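Local coordinates for Lin2891 protein (Listeria innocua, PDB 3DB0) that probably binds FMN and acts as an oxidoreductase of the pyridoxamine 5'-phosphate oxidase family, at residues 83-88 with 115-120. Numbering follows the deposited sequence.
Sequences LASLEE and VIKIVP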
loop_
_atom_site.group_PDB
_atom_site.type_symbol
_atom_site.label_atom_id
_atom_site.label_comp_id
_atom_site.label_asym_id
_atom_site.label_seq_id
_atom_site.Cartn_x
_atom_site.Cartn_y
_atom_site.Cartn_z
ATOM N N LEU B 83 5.069 23.329 -4.182
ATOM C CA LEU B 83 4.060 24.098 -4.807
ATOM C C LEU B 83 3.171 23.178 -5.609
ATOM O O LEU B 83 3.639 22.457 -6.521
ATOM C CB LEU B 83 4.721 25.173 -5.690
ATOM C CG LEU B 83 5.389 26.334 -4.957
ATOM C CD1 LEU B 83 6.113 27.298 -5.967
ATOM C CD2 LEU B 83 4.311 27.096 -4.152
ATOM N N ALA B 84 1.883 23.228 -5.261
ATOM C CA ALA B 84 0.869 22.376 -5.851
ATOM C C ALA B 84 0.034 23.158 -6.840
ATOM O O ALA B 84 -0.238 24.355 -6.657
ATOM C CB ALA B 84 -0.011 21.656 -4.730
ATOM N N SER B 85 -0.319 22.434 -7.900
ATOM C CA SER B 85 -1.115 22.918 -9.029
ATOM C C SER B 85 -1.883 21.787 -9.647
ATOM O O SER B 85 -1.630 20.608 -9.391
ATOM C CB SER B 85 -0.227 23.637 -10.062
ATOM O OG SER B 85 0.636 22.736 -10.708
ATOM N N LEU B 86 -2.890 22.141 -10.424
ATOM C CA LEU B 86 -3.687 21.139 -11.100
ATOM C C LEU B 86 -3.012 20.870 -12.440
ATOM O O LEU B 86 -2.722 21.805 -13.215
ATOM C CB LEU B 86 -5.144 21.605 -11.247
ATOM C CG LEU B 86 -5.852 21.898 -9.888
ATOM C CD1 LEU B 86 -7.333 22.260 -10.056
ATOM C CD2 LEU B 86 -5.679 20.686 -8.974
ATOM N N GLU B 87 -2.730 19.591 -12.674
ATOM C CA GLU B 87 -2.079 19.118 -13.897
ATOM C C GLU B 87 -2.980 19.385 -15.061
ATOM O O GLU B 87 -4.133 19.002 -15.044
ATOM C CB GLU B 87 -1.785 17.613 -13.824
ATOM C CG GLU B 87 -1.110 17.065 -15.074
ATOM C CD GLU B 87 0.163 17.784 -15.392
ATOM O OE1 GLU B 87 1.037 17.820 -14.512
ATOM O OE2 GLU B 87 0.308 18.319 -16.519
ATOM N N GLU B 88 -2.422 20.009 -16.083
ATOM C CA GLU B 88 -3.191 20.412 -17.277
ATOM C C GLU B 88 -2.905 19.565 -18.485
ATOM O O GLU B 88 -3.619 19.630 -19.472
ATOM C CB GLU B 88 -2.929 21.906 -17.597
ATOM C CG GLU B 88 -3.503 22.891 -16.533
ATOM C CD GLU B 88 -3.166 24.360 -16.810
ATOM O OE1 GLU B 88 -2.639 24.695 -17.889
ATOM O OE2 GLU B 88 -3.420 25.194 -15.925
ATOM N N VAL B 115 -5.817 15.896 -11.251
ATOM C CA VAL B 115 -4.549 15.498 -10.699
ATOM C C VAL B 115 -3.850 16.729 -10.117
ATOM O O VAL B 115 -3.774 17.777 -10.776
ATOM C CB VAL B 115 -3.664 14.785 -11.757
ATOM C CG1 VAL B 115 -2.175 14.537 -11.228
ATOM C CG2 VAL B 115 -4.348 13.459 -12.267
ATOM N N ILE B 116 -3.456 16.590 -8.856
ATOM C CA ILE B 116 -2.637 17.554 -8.155
ATOM C C ILE B 116 -1.180 17.199 -8.347
ATOM O O ILE B 116 -0.686 16.122 -7.956
ATOM C CB ILE B 116 -2.986 17.678 -6.668
ATOM C CG1 ILE B 116 -4.467 18.056 -6.550
ATOM C CG2 ILE B 116 -2.053 18.744 -6.001
ATOM C CD1 ILE B 116 -5.113 17.901 -5.158
ATOM N N LYS B 117 -0.491 18.140 -8.987
ATOM C CA LYS B 117 0.937 18.025 -9.261
ATOM C C LYS B 117 1.642 18.762 -8.176
ATOM O O LYS B 117 1.250 19.877 -7.826
ATOM C CB LYS B 117 1.287 18.666 -10.606
ATOM C CG LYS B 117 2.794 18.658 -10.950
ATOM C CD LYS B 117 3.121 19.585 -12.161
ATOM C CE LYS B 117 4.494 19.305 -12.640
ATOM N NZ LYS B 117 4.908 20.147 -13.813
ATOM N N ILE B 118 2.662 18.144 -7.606
ATOM C CA ILE B 118 3.441 18.830 -6.576
ATOM C C ILE B 118 4.895 18.905 -6.972
ATOM O O ILE B 118 5.592 17.874 -7.083
ATOM C CB ILE B 118 3.292 18.176 -5.182
ATOM C CG1 ILE B 118 1.816 18.186 -4.757
ATOM C CG2 ILE B 118 4.211 18.859 -4.157
ATOM C CD1 ILE B 118 1.463 17.150 -3.766
ATOM N N VAL B 119 5.357 20.147 -7.126
ATOM C CA VAL B 119 6.750 20.457 -7.452
ATOM C C VAL B 119 7.512 20.773 -6.165
ATOM O O VAL B 119 7.259 21.755 -5.488
ATOM C CB VAL B 119 6.874 21.613 -8.534
ATOM C CG1 VAL B 119 8.350 22.023 -8.780
ATOM C CG2 VAL B 119 6.243 21.171 -9.825
ATOM N N PRO B 120 8.465 19.928 -5.791
ATOM C CA PRO B 120 9.167 20.181 -4.529
ATOM C C PRO B 120 10.092 21.368 -4.544
ATOM O O PRO B 120 10.775 21.582 -5.525
ATOM C CB PRO B 120 10.036 18.928 -4.380
ATOM C CG PRO B 120 9.372 17.897 -5.249
ATOM C CD PRO B 120 8.925 18.679 -6.414
HETATM O O HOH W 1 -5.993 17.811 -13.462
#
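Ala84 sets its methyl group against two isoleucines of the facing strand, opposite the gap between them, CB lying 3.8 Å from CG2 of Ile116 and 3.9 Å from CG1 of Ile118. On this same face Leu86 crosses Ile116 at a slant, the CD2 branch of the leucine resting 3.8 Å from CG1 of the isoleucine. Val58 of helix 53-60 and Val64 of strand 63-68 also touch Ala84, Thr55 and Arg59 touch Leu86, and Ile118 reaches Val64 and Val66, so this is the densely packed side. The backbones beneath run antiparallel, with Leu83–Val119 and Ser85–Lys117 as hydrogen-bonded pairs; Lys117 N meets Ser85 O at 2.7 Å, nearly in line with the carbonyl. Strands 77-86 and 113-126 are neighbours in the antiparallel barrel, consistent with the split barrel of this family. Next to the Leu86–Ile116 pair, Glu87 N bonds to Val115 O, and one water accepts from Val115 N and donates to Glu87 O. The face bearing exposed Leu83 and partly exposed Ser85, Lys117 and Val119 is looser: Ser85 OG comes no nearer than 4.1 Å to Lys117 CB, and the lysine chain runs out extended. Glu87, bent at chi2 (56°), lays OE1 3.6 Å from Lys117 CD, yet OE1 and NZ of Lys117 remain 4.6 Å apart, too far for a salt bridge, while OE2 accepts a hydrogen bond from Asp89 N.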